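Local coordinates for NDP-rhamnosyltransferase (Saccharopolyspora spinosa, PDB 3TSA), which belongs to the glycosyltransferases of the GT-B fold, built from two Rossmann-like domains, at residues A[211-225]-A[280-293]. Residues are numbered along the deposited sequence; the frame is centred on the assembly and turned at random.
Sequences WGAARTSARRVCICM and LNLFLRTCELVICA
Strands 219-224 and 289-292 run side by side in the same direction, their axes 4.7 Å apart at closest approach and inclined by 22°. Cys222 reads the register: its N donates to Leu289 O, and its O accepts from Ile291 N (2.7 Å). Cys224 N then bonds to Ile291 O, and Glu288 N donates to Arg220 O.

On one face of this pair Ile291 CD1 packs against Val221 CG1 at 3.6 Å and lies alongside Ile223 CG1; helix 236-246 covers Ile223 and Ile291. The other face is sulfur-rich. Cys222, its SG anti to the backbone N, sets that sulfur at the edge of the Phe283 ring, 3.9 Å from CE1, with Leu280 CD1 filling in beside it and beside Cys224 SG. Trp211 CH2 sits over the centre of one Phe283 face, the two ring planes inclined by 56°.

Polar groups close the N-terminal end. Arg219 grips Glu288 side-on: NE meets OE2 at 2.9 Å and NH1 meets OE1 at 3.0 Å, each on a syn lone pair, and NH1 also reaches Leu354 O. Arg220, bent at chi3 (-70°), brings NH1 to Thr286 OG1 (2.9 Å) and Trp211 O, whereas its NE pairs with Glu252. Thr286 OG1 in turn donates to Phe283 O, tying the arginine to the turn.

With strand 251-256 on the other flank of 219-224, these are the two central strands of a six-stranded parallel sheet in 3-2-1-4-5-6 order, the Rossmann-like topology, here in the C-terminal domain of a GT-B glycosyltransferase.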
loop_
_atom_site.group_PDB
_atom_site.type_symbol
_atom_site.label_atom_id
_atom_site.label_comp_id
_atom_site.label_asym_id
_atom_site.label_seq_id
_atom_site.Cartn_x
_atom_site.Cartn_y
_atom_site.Cartn_z
ATOM N N TRP A 211 -22.136 9.575 -3.421
ATOM C CA TRP A 211 -23.262 9.004 -2.709
ATOM C C TRP A 211 -22.888 8.355 -1.371
ATOM O O TRP A 211 -23.787 7.937 -0.617
ATOM C CB TRP A 211 -24.006 8.023 -3.607
ATOM C CG TRP A 211 -23.173 6.914 -4.129
ATOM C CD1 TRP A 211 -22.616 6.823 -5.358
ATOM C CD2 TRP A 211 -22.833 5.701 -3.450
ATOM N NE1 TRP A 211 -21.954 5.630 -5.514
ATOM C CE2 TRP A 211 -22.084 4.912 -4.360
ATOM C CE3 TRP A 211 -23.135 5.182 -2.197
ATOM C CZ2 TRP A 211 -21.565 3.657 -4.022
ATOM C CZ3 TRP A 211 -22.597 3.936 -1.856
ATOM C CH2 TRP A 211 -21.806 3.214 -2.760
ATOM N N GLY A 212 -21.581 8.291 -1.078
ATOM C CA GLY A 212 -21.055 7.590 0.106
ATOM C C GLY A 212 -20.860 8.464 1.299
ATOM O O GLY A 212 -20.391 7.968 2.351
ATOM N N ALA A 213 -21.178 9.757 1.158
ATOM C CA ALA A 213 -20.892 10.707 2.251
ATOM C C ALA A 213 -21.954 10.650 3.345
ATOM O O ALA A 213 -21.664 10.819 4.541
ATOM C CB ALA A 213 -20.766 12.178 1.689
ATOM N N ALA A 214 -23.205 10.401 2.927
ATOM C CA ALA A 214 -24.314 10.517 3.855
ATOM C C ALA A 214 -25.370 9.487 3.456
ATOM O O ALA A 214 -25.484 9.110 2.286
ATOM C CB ALA A 214 -24.910 11.920 3.743
ATOM N N ARG A 215 -26.143 9.038 4.443
ATOM C CA ARG A 215 -27.338 8.276 4.112
ATOM C C ARG A 215 -28.468 9.184 3.550
ATOM O O ARG A 215 -28.360 10.425 3.443
ATOM C CB ARG A 215 -27.836 7.489 5.326
ATOM C CG ARG A 215 -28.376 8.396 6.436
ATOM C CD ARG A 215 -29.256 7.617 7.448
ATOM N NE ARG A 215 -30.552 7.207 6.864
ATOM C CZ ARG A 215 -31.458 6.427 7.496
ATOM N NH1 ARG A 215 -31.223 5.995 8.749
ATOM N NH2 ARG A 215 -32.615 6.089 6.894
ATOM N N THR A 216 -29.536 8.539 3.121
ATOM C CA THR A 216 -30.677 9.257 2.533
ATOM C C THR A 216 -31.860 8.780 3.363
ATOM O O THR A 216 -31.689 8.099 4.394
ATOM C CB THR A 216 -30.919 8.985 1.002
ATOM O OG1 THR A 216 -31.363 7.638 0.773
ATOM C CG2 THR A 216 -29.637 9.261 0.118
ATOM N N SER A 217 -33.048 9.124 2.908
ATOM C CA SER A 217 -34.273 8.724 3.635
ATOM C C SER A 217 -34.440 7.191 3.566
ATOM O O SER A 217 -35.097 6.581 4.423
ATOM C CB SER A 217 -35.450 9.504 3.042
ATOM O OG SER A 217 -35.444 9.417 1.661
ATOM N N ALA A 218 -33.851 6.545 2.564
ATOM C CA ALA A 218 -34.081 5.119 2.360
ATOM C C ALA A 218 -33.297 4.310 3.377
ATOM O O ALA A 218 -32.383 4.849 4.009
ATOM C CB ALA A 218 -33.654 4.681 0.945
ATOM N N ARG A 219 -33.638 3.038 3.495
ATOM C CA ARG A 219 -32.902 2.108 4.430
ATOM C C ARG A 219 -31.814 1.440 3.586
ATOM O O ARG A 219 -32.122 0.564 2.718
ATOM C CB ARG A 219 -33.914 1.038 4.886
ATOM C CG ARG A 219 -35.258 1.631 5.331
ATOM C CD ARG A 219 -34.993 2.735 6.477
ATOM N NE ARG A 219 -34.458 2.147 7.726
ATOM C CZ ARG A 219 -35.126 1.368 8.578
ATOM N NH1 ARG A 219 -34.539 0.945 9.711
ATOM N NH2 ARG A 219 -36.392 1.035 8.347
ATOM N N ARG A 220 -30.569 1.866 3.770
ATOM C CA ARG A 220 -29.531 1.442 2.844
ATOM C C ARG A 220 -28.960 0.087 3.291
ATOM O O ARG A 220 -28.501 -0.073 4.439
ATOM C CB ARG A 220 -28.432 2.513 2.798
ATOM C CG ARG A 220 -27.377 2.212 1.781
ATOM C CD ARG A 220 -26.470 3.471 1.497
ATOM N NE ARG A 220 -27.120 4.549 0.776
ATOM C CZ ARG A 220 -26.560 5.742 0.596
ATOM N NH1 ARG A 220 -25.362 5.960 1.095
ATOM N NH2 ARG A 220 -27.186 6.714 -0.031
ATOM N N VAL A 221 -29.012 -0.907 2.411
ATOM C CA VAL A 221 -28.555 -2.252 2.673
ATOM C C VAL A 221 -27.461 -2.512 1.654
ATOM O O VAL A 221 -27.696 -2.401 0.439
ATOM C CB VAL A 221 -29.744 -3.214 2.413
ATOM C CG1 VAL A 221 -29.302 -4.733 2.409
ATOM C CG2 VAL A 221 -30.818 -2.978 3.484
ATOM N N CYS A 222 -26.245 -2.890 2.102
ATOM C CA CYS A 222 -25.205 -3.250 1.148
ATOM C C CYS A 222 -25.151 -4.785 0.964
ATOM O O CYS A 222 -25.050 -5.506 1.972
ATOM C CB CYS A 222 -23.843 -2.723 1.620
ATOM S SG CYS A 222 -22.400 -3.248 0.637
ATOM N N ILE A 223 -25.042 -5.254 -0.272
ATOM C CA ILE A 223 -24.850 -6.660 -0.591
ATOM C C ILE A 223 -23.462 -6.734 -1.153
ATOM O O ILE A 223 -23.160 -6.092 -2.176
ATOM C CB ILE A 223 -25.901 -7.170 -1.639
ATOM C CG1 ILE A 223 -27.294 -7.071 -1.049
ATOM C CG2 ILE A 223 -25.497 -8.590 -2.111
ATOM C CD1 ILE A 223 -28.367 -7.225 -2.209
ATOM N N CYS A 224 -22.587 -7.477 -0.445
ATOM C CA CYS A 224 -21.171 -7.517 -0.784
ATOM C C CYS A 224 -20.699 -8.973 -0.720
ATOM O O CYS A 224 -20.773 -9.646 0.371
ATOM C CB CYS A 224 -20.424 -6.645 0.187
ATOM S SG CYS A 224 -18.649 -6.593 -0.321
ATOM N N MET A 225 -20.381 -9.488 -1.909
ATOM C CA MET A 225 -19.898 -10.870 -2.113
ATOM C C MET A 225 -18.647 -10.802 -3.013
ATOM O O MET A 225 -18.665 -10.075 -4.021
ATOM C CB MET A 225 -21.007 -11.758 -2.708
ATOM C CG MET A 225 -22.024 -11.983 -1.639
ATOM S SD MET A 225 -23.416 -12.836 -2.281
ATOM C CE MET A 225 -24.625 -12.507 -0.972
ATOM N N LEU A 280 -15.403 -1.125 0.447
ATOM C CA LEU A 280 -16.500 -1.076 1.375
ATOM C C LEU A 280 -16.404 0.026 2.419
ATOM O O LEU A 280 -17.365 0.704 2.742
ATOM C CB LEU A 280 -16.487 -2.438 2.059
ATOM C CG LEU A 280 -17.819 -3.038 2.246
ATOM C CD1 LEU A 280 -18.403 -3.145 0.860
ATOM C CD2 LEU A 280 -17.568 -4.386 2.977
ATOM N N ASN A 281 -15.231 0.195 2.994
ATOM C CA ASN A 281 -15.100 1.077 4.100
ATOM C C ASN A 281 -15.342 2.530 3.734
ATOM O O ASN A 281 -15.618 3.352 4.592
ATOM C CB ASN A 281 -13.687 0.852 4.713
ATOM C CG ASN A 281 -12.610 1.467 3.904
ATOM O OD1 ASN A 281 -11.935 0.799 3.108
ATOM N ND2 ASN A 281 -12.424 2.763 4.087
ATOM N N LEU A 282 -15.266 2.864 2.448
ATOM C CA LEU A 282 -15.508 4.243 2.020
ATOM C C LEU A 282 -16.972 4.677 2.195
ATOM O O LEU A 282 -17.248 5.878 2.361
ATOM C CB LEU A 282 -15.055 4.409 0.562
ATOM C CG LEU A 282 -13.548 4.193 0.350
ATOM C CD1 LEU A 282 -13.139 4.310 -1.125
ATOM C CD2 LEU A 282 -12.794 5.239 1.247
ATOM N N PHE A 283 -17.913 3.737 2.222
ATOM C CA PHE A 283 -19.336 4.110 2.298
ATOM C C PHE A 283 -20.146 3.295 3.294
ATOM O O PHE A 283 -21.329 3.571 3.549
ATOM C CB PHE A 283 -19.989 3.971 0.928
ATOM C CG PHE A 283 -20.052 2.541 0.428
ATOM C CD1 PHE A 283 -21.097 1.709 0.779
ATOM C CD2 PHE A 283 -19.087 2.070 -0.442
ATOM C CE1 PHE A 283 -21.172 0.399 0.261
ATOM C CE2 PHE A 283 -19.123 0.789 -0.928
ATOM C CZ PHE A 283 -20.175 -0.074 -0.550
ATOM N N LEU A 284 -19.542 2.265 3.863
ATOM C CA LEU A 284 -20.327 1.394 4.689
ATOM C C LEU A 284 -20.966 2.065 5.924
ATOM O O LEU A 284 -22.041 1.637 6.390
ATOM C CB LEU A 284 -19.518 0.140 5.040
ATOM C CG LEU A 284 -20.334 -1.106 5.298
ATOM C CD1 LEU A 284 -21.361 -1.587 4.198
ATOM C CD2 LEU A 284 -19.390 -2.253 5.658
ATOM N N ARG A 285 -20.355 3.112 6.479
ATOM C CA ARG A 285 -20.983 3.787 7.610
ATOM C C ARG A 285 -22.391 4.347 7.305
ATOM O O ARG A 285 -23.192 4.616 8.227
ATOM C CB ARG A 285 -20.057 4.910 8.069
ATOM C CG ARG A 285 -18.843 4.370 8.730
ATOM C CD ARG A 285 -17.896 5.606 8.973
ATOM N NE ARG A 285 -16.558 5.244 9.506
ATOM C CZ ARG A 285 -15.534 4.738 8.792
ATOM N NH1 ARG A 285 -15.645 4.470 7.495
ATOM N NH2 ARG A 285 -14.355 4.436 9.398
ATOM N N THR A 286 -22.712 4.535 6.031
ATOM C CA THR A 286 -24.034 5.020 5.695
ATOM C C THR A 286 -25.020 3.869 5.486
ATOM O O THR A 286 -26.149 4.112 4.997
ATOM C CB THR A 286 -24.059 5.773 4.354
ATOM O OG1 THR A 286 -23.784 4.868 3.287
ATOM C CG2 THR A 286 -22.995 6.887 4.345
ATOM N N CYS A 287 -24.627 2.651 5.823
ATOM C CA CYS A 287 -25.556 1.472 5.578
ATOM C C CYS A 287 -26.081 0.937 6.879
ATOM O O CYS A 287 -25.342 0.987 7.926
ATOM C CB CYS A 287 -24.790 0.356 4.913
ATOM S SG CYS A 287 -24.265 0.775 3.215
ATOM N N GLU A 288 -27.323 0.389 6.875
ATOM C CA GLU A 288 -27.825 -0.096 8.164
ATOM C C GLU A 288 -27.684 -1.640 8.267
ATOM O O GLU A 288 -27.945 -2.186 9.326
ATOM C CB GLU A 288 -29.341 0.228 8.278
ATOM C CG GLU A 288 -29.560 1.723 8.553
ATOM C CD GLU A 288 -31.042 1.984 8.681
ATOM O OE1 GLU A 288 -31.628 1.510 9.663
ATOM O OE2 GLU A 288 -31.624 2.545 7.767
ATOM N N LEU A 289 -27.271 -2.283 7.178
ATOM C CA LEU A 289 -27.176 -3.755 7.161
ATOM C C LEU A 289 -26.210 -4.158 6.051
ATOM O O LEU A 289 -26.194 -3.439 5.024
ATOM C CB LEU A 289 -28.580 -4.373 6.941
ATOM C CG LEU A 289 -28.715 -5.892 6.759
ATOM C CD1 LEU A 289 -28.321 -6.624 8.037
ATOM C CD2 LEU A 289 -30.127 -6.299 6.287
ATOM N N VAL A 290 -25.420 -5.245 6.244
ATOM C CA VAL A 290 -24.591 -5.763 5.201
ATOM C C VAL A 290 -25.080 -7.193 4.926
ATOM O O VAL A 290 -25.251 -7.930 5.911
ATOM C CB VAL A 290 -23.093 -5.847 5.586
ATOM C CG1 VAL A 290 -22.282 -6.504 4.388
ATOM C CG2 VAL A 290 -22.646 -4.444 5.781
ATOM N N ILE A 291 -25.366 -7.536 3.674
ATOM C CA ILE A 291 -25.696 -8.990 3.416
ATOM C C ILE A 291 -24.426 -9.511 2.736
ATOM O O ILE A 291 -23.976 -8.963 1.711
ATOM C CB ILE A 291 -26.906 -9.154 2.395
ATOM C CG1 ILE A 291 -28.212 -8.625 3.006
ATOM C CG2 ILE A 291 -27.103 -10.644 2.030
ATOM C CD1 ILE A 291 -29.359 -8.338 2.032
ATOM N N CYS A 292 -23.871 -10.588 3.284
ATOM C CA CYS A 292 -22.603 -11.107 2.789
ATOM C C CYS A 292 -22.521 -12.607 2.995
ATOM O O CYS A 292 -23.427 -13.213 3.572
ATOM C CB CYS A 292 -21.440 -10.409 3.480
ATOM S SG CYS A 292 -21.409 -10.591 5.312
ATOM N N ALA A 293 -21.396 -13.204 2.631
ATOM C CA ALA A 293 -21.319 -14.683 2.769
ATOM C C ALA A 293 -20.524 -15.031 4.060
ATOM O O ALA A 293 -20.454 -16.236 4.463
ATOM C CB ALA A 293 -20.638 -15.279 1.518
HETATM O O HOH W 1 -32.913 4.132 10.443
HETATM O O HOH W 2 -30.302 3.936 5.751
HETATM O O HOH W 3 -18.873 -12.054 1.628
#